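Side-chain contacts in halogenase PltM (Pseudomonas fluorescens, PDB 6BZN), which halogenates phenolic compounds with chloride, bromide or iodide, probably through a flavin-dependent reaction of the monooxygenase type: residues P465-E468 and S469-R472; D409-L412 and W413-H417; R387-L390 and N391-T395. All coordinates share one frame; numbering follows the deposited sequence.

Contact 1 of 3, residues P465-E468 and S469-R472; sequences PAYE and SLFR
Y467 and F471, four residues apart, pack together in the opening turns of helix 465-483, with L470 completing the buried side of this i to i+3/i+4 cluster. Between the two aromatic side chains the phenol oxygen comes nearest: Y467 OH stands 3.4 Å from F471 CD1, reaching the second ring at a slant. Closer to the backbone, Y467 CE2 rests on F471 CB at 3.7 Å, while CE1, across the ring, meets L470 CD2 at 4.1 Å. The ring reaches both partners because CG lies anti to the backbone N (chi1 176°), which carries it along the helix toward the next turn. Beyond the cluster, Y467 OH is hydrogen-bonded to V419 O; Y467 and L470 meet helix 410-441, F471 meets T395 and L399 of helix 383-406, and L470 also meets helix 488-502. Replacing Y467 by an alanine would probably leave V419 O without its phenol partner and open a gap beside L470 CD2 and F471 CB.

E468 borders the packed side. Its chain, bent at chi2, runs alongside F471 with the carboxylate turned 64° from that ring. OE2 sits in the plane of the Y467 ring, 3.4 Å from CD2, where the weakly positive C-H rim would suit a carboxylate oxygen; the hydrogen bond of E468 OE2 is to S461 OG.

Elsewhere the contact is looser. P465 and R472 are exposed and bring little side chain to it, whereas S469, partly exposed, is held through OG by H502 NE2 of helix 488-502. Here the turns are joined mainly by backbone bonds such as R472 N to E468 O, 3.0 Å, and R472 approaches through its first side-chain carbon, CB lying 3.3 Å from E468 O.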
# COMPACT_ATOMS: atom_id res chain seq x y z
N PRO A 465 -15.74 2.03 -16.76
CA PRO A 465 -17.08 2.00 -16.15
C PRO A 465 -17.61 0.57 -15.92
O PRO A 465 -18.29 0.33 -14.92
CB PRO A 465 -17.96 2.77 -17.15
CG PRO A 465 -17.01 3.56 -17.99
CD PRO A 465 -15.72 2.81 -18.02
N ALA A 466 -17.30 -0.36 -16.81
CA ALA A 466 -17.73 -1.74 -16.63
C ALA A 466 -17.12 -2.36 -15.37
O ALA A 466 -17.84 -2.99 -14.57
CB ALA A 466 -17.40 -2.59 -17.85
N TYR A 467 -15.82 -2.17 -15.16
CA TYR A 467 -15.20 -2.71 -13.95
C TYR A 467 -15.82 -2.09 -12.69
O TYR A 467 -16.13 -2.79 -11.74
CB TYR A 467 -13.66 -2.57 -13.88
CG TYR A 467 -13.24 -3.09 -12.54
CD1 TYR A 467 -13.25 -4.45 -12.29
CD2 TYR A 467 -13.01 -2.23 -11.47
CE1 TYR A 467 -12.97 -4.95 -11.03
CE2 TYR A 467 -12.74 -2.71 -10.20
CZ TYR A 467 -12.71 -4.07 -9.99
OH TYR A 467 -12.43 -4.59 -8.74
N GLU A 468 -15.99 -0.78 -12.68
CA GLU A 468 -16.49 -0.12 -11.48
C GLU A 468 -17.93 -0.51 -11.16
O GLU A 468 -18.33 -0.53 -10.00
CB GLU A 468 -16.26 1.38 -11.55
CG GLU A 468 -14.79 1.79 -11.71
CD GLU A 468 -13.83 1.19 -10.66
OE1 GLU A 468 -14.26 0.85 -9.54
OE2 GLU A 468 -12.60 1.09 -10.95
N SER A 469 -18.69 -0.87 -12.20
CA SER A 469 -20.00 -1.51 -12.03
C SER A 469 -19.88 -2.88 -11.33
O SER A 469 -20.64 -3.18 -10.39
CB SER A 469 -20.70 -1.66 -13.39
OG SER A 469 -21.87 -2.45 -13.27
N LEU A 470 -18.94 -3.70 -11.79
CA LEU A 470 -18.67 -4.99 -11.14
C LEU A 470 -18.27 -4.80 -9.68
O LEU A 470 -18.80 -5.47 -8.79
CB LEU A 470 -17.60 -5.79 -11.88
CG LEU A 470 -17.06 -7.05 -11.20
CD1 LEU A 470 -18.14 -8.10 -11.00
CD2 LEU A 470 -15.90 -7.60 -12.01
N PHE A 471 -17.35 -3.86 -9.43
CA PHE A 471 -16.87 -3.63 -8.07
C PHE A 471 -18.00 -3.17 -7.15
O PHE A 471 -18.18 -3.74 -6.08
CB PHE A 471 -15.73 -2.64 -8.08
CG PHE A 471 -15.14 -2.38 -6.72
CD1 PHE A 471 -14.23 -3.27 -6.18
CD2 PHE A 471 -15.48 -1.25 -6.00
CE1 PHE A 471 -13.66 -3.03 -4.95
CE2 PHE A 471 -14.92 -1.00 -4.75
CZ PHE A 471 -14.02 -1.89 -4.22
N ARG A 472 -18.77 -2.17 -7.57
CA ARG A 472 -19.89 -1.63 -6.79
C ARG A 472 -20.91 -2.74 -6.44
O ARG A 472 -21.25 -2.94 -5.27
CB ARG A 472 -20.54 -0.48 -7.57
CG ARG A 472 -21.71 0.24 -6.90
CD ARG A 472 -22.29 1.36 -7.78
NE ARG A 472 -22.54 0.96 -9.18
CZ ARG A 472 -23.57 0.22 -9.61
NH1 ARG A 472 -24.50 -0.25 -8.77
NH2 ARG A 472 -23.68 -0.06 -10.91

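Contact 2 of 3, residues D409-L412 and W413-H417; sequences DFHL and WNVWH
N414 ND2 is gripped by two acceptors, the carbonyl oxygen of I514 and a water at 3.0 Å that also bonds to H411 ND1 at 2.8 Å, so the water bridges residues three apart at the start of helix 410-441. It lies at the edge of the H411 ring, in its plane. R418 NH2 holds the other end of the same amide at OD1, and with both ends engaged the side chain of N414 has little freedom to flip.

This is an N-terminal helix turn with D409 at the N-cap. D409 OD2 accepts from L412 N at 3.0 Å, meeting it on the anti side of the carboxylate, and so satisfies an amide that has no carbonyl of an earlier turn to bond to. The main-chain pattern then takes over, with N414 N to F410 O short at 2.7 Å.

Two ring contacts bind the first turn to the second. F410 receives N414 CB over one face, CZ to CB being 4.0 Å, and its ring lies only 22° from the plane of the amide. H411 takes a methyl instead: V415 CG2 stands 4.2 Å from the ring centroid, 22° off the normal, in a CH-pi contact displaced toward the rim.

The buried faces turn to other elements. W413 packs among F112, F407 and V127, and W416 NE1 bonds to S403 OG of helix 383-406, tying consecutive long helices together. H417 CB lies over one face of the W413 ring, and a chi1 of 100°, away from the usual staggered positions, turns the imidazole so that H417 ND1 donates to N414 O at 2.8 Å.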
# COMPACT_ATOMS: atom_id res chain seq x y z
N ASP A 409 -14.91 -18.39 4.01
CA ASP A 409 -15.04 -19.64 3.25
C ASP A 409 -14.10 -19.62 2.05
O ASP A 409 -13.99 -18.60 1.36
CB ASP A 409 -16.50 -19.77 2.78
CG ASP A 409 -16.73 -20.98 1.91
OD1 ASP A 409 -16.72 -22.10 2.44
OD2 ASP A 409 -16.92 -20.81 0.69
N PHE A 410 -13.39 -20.72 1.80
CA PHE A 410 -12.43 -20.71 0.71
C PHE A 410 -13.08 -20.49 -0.65
O PHE A 410 -12.60 -19.68 -1.44
CB PHE A 410 -11.55 -21.95 0.63
CG PHE A 410 -10.73 -21.96 -0.62
CD1 PHE A 410 -9.67 -21.07 -0.75
CD2 PHE A 410 -11.11 -22.73 -1.72
CE1 PHE A 410 -8.95 -21.00 -1.94
CE2 PHE A 410 -10.38 -22.67 -2.91
CZ PHE A 410 -9.31 -21.81 -3.01
N HIS A 411 -14.16 -21.22 -0.95
CA HIS A 411 -14.82 -21.07 -2.26
C HIS A 411 -15.26 -19.61 -2.47
O HIS A 411 -15.04 -19.04 -3.54
CB HIS A 411 -16.00 -22.05 -2.43
CG HIS A 411 -16.70 -21.91 -3.74
ND1 HIS A 411 -16.11 -22.23 -4.94
CD2 HIS A 411 -17.95 -21.47 -4.04
CE1 HIS A 411 -16.95 -21.98 -5.93
NE2 HIS A 411 -18.07 -21.52 -5.41
N LEU A 412 -15.83 -19.00 -1.43
CA LEU A 412 -16.23 -17.60 -1.49
C LEU A 412 -15.00 -16.71 -1.75
O LEU A 412 -15.04 -15.83 -2.63
CB LEU A 412 -16.96 -17.19 -0.21
CG LEU A 412 -17.39 -15.72 -0.05
CD1 LEU A 412 -18.26 -15.28 -1.21
CD2 LEU A 412 -18.11 -15.55 1.27
N TRP A 413 -13.92 -16.96 -1.02
CA TRP A 413 -12.68 -16.22 -1.25
C TRP A 413 -12.23 -16.37 -2.71
O TRP A 413 -11.88 -15.39 -3.36
CB TRP A 413 -11.54 -16.61 -0.31
CG TRP A 413 -10.34 -15.85 -0.66
CD1 TRP A 413 -9.27 -16.29 -1.40
CD2 TRP A 413 -10.12 -14.47 -0.41
NE1 TRP A 413 -8.39 -15.26 -1.59
CE2 TRP A 413 -8.88 -14.14 -0.99
CE3 TRP A 413 -10.84 -13.48 0.27
CZ2 TRP A 413 -8.34 -12.85 -0.90
CZ3 TRP A 413 -10.30 -12.21 0.35
CH2 TRP A 413 -9.07 -11.90 -0.23
N ASN A 414 -12.24 -17.60 -3.20
CA ASN A 414 -11.78 -17.86 -4.57
C ASN A 414 -12.58 -17.03 -5.56
O ASN A 414 -12.00 -16.35 -6.42
CB ASN A 414 -11.86 -19.38 -4.85
CG ASN A 414 -11.41 -19.75 -6.25
OD1 ASN A 414 -10.74 -19.00 -6.95
ND2 ASN A 414 -11.81 -20.95 -6.68
N VAL A 415 -13.91 -17.02 -5.44
CA VAL A 415 -14.73 -16.21 -6.34
C VAL A 415 -14.43 -14.72 -6.13
O VAL A 415 -14.18 -13.98 -7.09
CB VAL A 415 -16.25 -16.47 -6.17
CG1 VAL A 415 -17.02 -15.63 -7.16
CG2 VAL A 415 -16.58 -17.95 -6.42
N TRP A 416 -14.43 -14.29 -4.87
CA TRP A 416 -14.20 -12.88 -4.53
C TRP A 416 -12.87 -12.31 -5.05
O TRP A 416 -12.85 -11.19 -5.55
CB TRP A 416 -14.34 -12.63 -3.02
CG TRP A 416 -13.83 -11.28 -2.63
CD1 TRP A 416 -12.64 -11.00 -2.05
CD2 TRP A 416 -14.46 -10.02 -2.87
NE1 TRP A 416 -12.50 -9.65 -1.84
CE2 TRP A 416 -13.61 -9.02 -2.35
CE3 TRP A 416 -15.68 -9.64 -3.44
CZ2 TRP A 416 -13.93 -7.67 -2.40
CZ3 TRP A 416 -16.00 -8.29 -3.48
CH2 TRP A 416 -15.12 -7.32 -2.96
N HIS A 417 -11.79 -13.07 -4.95
CA HIS A 417 -10.47 -12.53 -5.29
C HIS A 417 -10.37 -12.09 -6.75
O HIS A 417 -9.60 -11.20 -7.06
CB HIS A 417 -9.31 -13.46 -4.87
CG HIS A 417 -8.74 -14.30 -5.97
ND1 HIS A 417 -9.36 -15.44 -6.44
CD2 HIS A 417 -7.56 -14.21 -6.64
CE1 HIS A 417 -8.61 -16.00 -7.38
NE2 HIS A 417 -7.51 -15.28 -7.51
O HOH W 1 -13.47 -22.98 -5.22

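Contact 3 of 3, residues R387-L390 and N391-T395; sequences RHCL and NAVAT
Regular alpha-helical bonds link residues 387-390 to 391-394 within helix 383-406, beginning with N391 N to R387 O at 3.1 Å and ending with A394 N to L390 O at 3.0 Å. On the outer side of the helix, the R387 and N391 side chains meet one turn apart. R387 runs extended from CG to NE, while N391 places its CG anti to the carbonyl carbon (chi1 -72°), which folds the amide back over the preceding turn. As a result N391 CG comes within 3.1 Å of R387 O, yet ND2 makes no hydrogen bond to that oxygen because the angle is poor. The amide donates to a water 3.0 Å from ND2, and weakly to P457 O; R387 NE gives its hydrogen to the same water at 2.8 Å, in the plane of the guanidinium. Amide and guanidinium stand nearly perpendicular, 89° apart, not stacked; the water joins them, and ND2 also touches the aliphatic R387 CG. At the far end of its side chain, R387 NH1 forms a salt bridge with E384 OE1.

The buried sides are more mixed. A392 CB lies over one face of the H388 ring, 4.2 Å from NE2, and that nitrogen is hydrogen-bonded to a glycerol, probably from the crystallisation liquor. H388 packs on T356, E359 and R363 of helix 352-374, and A392 on T356. C389 SG and V393 CG2 are only loosely apposed at 4.5 Å, with V393 about 7 Å, side chain to side chain, from the FAD-binding Y326.

The chemistry thus differs by face: the shared water accepts from both R387 NE and N391 ND2, satisfying two donors that do not bond each other, while the A392-H388 and C389-V393 side-chain contacts are van der Waals only.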
# COMPACT_ATOMS: atom_id res chain seq x y z
N ARG A 387 -9.61 14.83 -4.09
CA ARG A 387 -10.56 13.93 -4.72
C ARG A 387 -9.96 12.54 -4.93
O ARG A 387 -10.57 11.55 -4.55
CB ARG A 387 -11.08 14.52 -6.03
CG ARG A 387 -12.00 13.59 -6.80
CD ARG A 387 -12.65 14.32 -7.96
NE ARG A 387 -13.34 13.42 -8.88
CZ ARG A 387 -13.15 13.32 -10.20
NH1 ARG A 387 -12.26 14.07 -10.84
NH2 ARG A 387 -13.87 12.44 -10.90
N HIS A 388 -8.77 12.47 -5.52
CA HIS A 388 -8.07 11.20 -5.63
C HIS A 388 -7.89 10.51 -4.26
O HIS A 388 -8.27 9.35 -4.09
CB HIS A 388 -6.71 11.34 -6.31
CG HIS A 388 -5.84 10.15 -6.10
ND1 HIS A 388 -4.77 10.14 -5.23
CD2 HIS A 388 -5.97 8.88 -6.55
CE1 HIS A 388 -4.24 8.94 -5.20
NE2 HIS A 388 -4.96 8.15 -5.98
N CYS A 389 -7.34 11.22 -3.27
CA CYS A 389 -6.97 10.57 -2.01
C CYS A 389 -8.18 10.07 -1.24
O CYS A 389 -8.21 8.91 -0.78
CB CYS A 389 -6.13 11.49 -1.13
SG CYS A 389 -5.50 10.60 0.32
N LEU A 390 -9.20 10.91 -1.13
CA LEU A 390 -10.40 10.52 -0.37
C LEU A 390 -11.15 9.38 -1.08
O LEU A 390 -11.61 8.46 -0.42
CB LEU A 390 -11.33 11.70 -0.10
CG LEU A 390 -10.77 12.91 0.67
CD1 LEU A 390 -11.91 13.71 1.32
CD2 LEU A 390 -9.69 12.60 1.70
N ASN A 391 -11.24 9.44 -2.41
CA ASN A 391 -11.84 8.33 -3.18
C ASN A 391 -11.05 7.05 -3.03
O ASN A 391 -11.63 5.97 -2.92
CB ASN A 391 -11.96 8.67 -4.67
CG ASN A 391 -13.03 9.70 -4.98
OD1 ASN A 391 -13.73 10.17 -4.11
ND2 ASN A 391 -13.15 10.05 -6.26
N ALA A 392 -9.72 7.15 -3.04
CA ALA A 392 -8.84 5.98 -2.86
C ALA A 392 -9.02 5.28 -1.51
O ALA A 392 -9.13 4.04 -1.45
CB ALA A 392 -7.39 6.39 -3.05
N VAL A 393 -9.12 6.06 -0.44
CA VAL A 393 -9.35 5.53 0.89
C VAL A 393 -10.74 4.88 0.99
O VAL A 393 -10.89 3.79 1.55
CB VAL A 393 -9.14 6.63 1.97
CG1 VAL A 393 -9.56 6.14 3.35
CG2 VAL A 393 -7.67 7.07 1.99
N ALA A 394 -11.74 5.53 0.40
CA ALA A 394 -13.10 4.97 0.37
C ALA A 394 -13.13 3.64 -0.40
O ALA A 394 -13.67 2.65 0.09
CB ALA A 394 -14.07 5.95 -0.26
N THR A 395 -12.50 3.60 -1.57
CA THR A 395 -12.42 2.36 -2.35
C THR A 395 -11.67 1.28 -1.59
O THR A 395 -12.10 0.14 -1.54
CB THR A 395 -11.75 2.60 -3.71
OG1 THR A 395 -12.59 3.46 -4.48
CG2 THR A 395 -11.56 1.28 -4.49
O HOH W 2 -15.17 11.96 -7.29

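Along the chain the order is contact 3, contact 2, contact 1, each within a single helix: 383-406, 410-441 and 465-483. The first two helices follow each other directly, yet contacts 3 and 2 lie farthest apart, with centres about 26 Å from one another. Contacts 1 and 2 are about 19 Å apart between centres and do not touch. Contacts 1 and 3, about 16 Å apart, do: F471 CZ packs on T395 O at 3.9 Å. Through F471 on T395 and Y467 on V419 and S422, helix 465-483 packs against both earlier helices, building the helical C-terminal part of the chain, and only contact 3 lies near known flavin-binding residues.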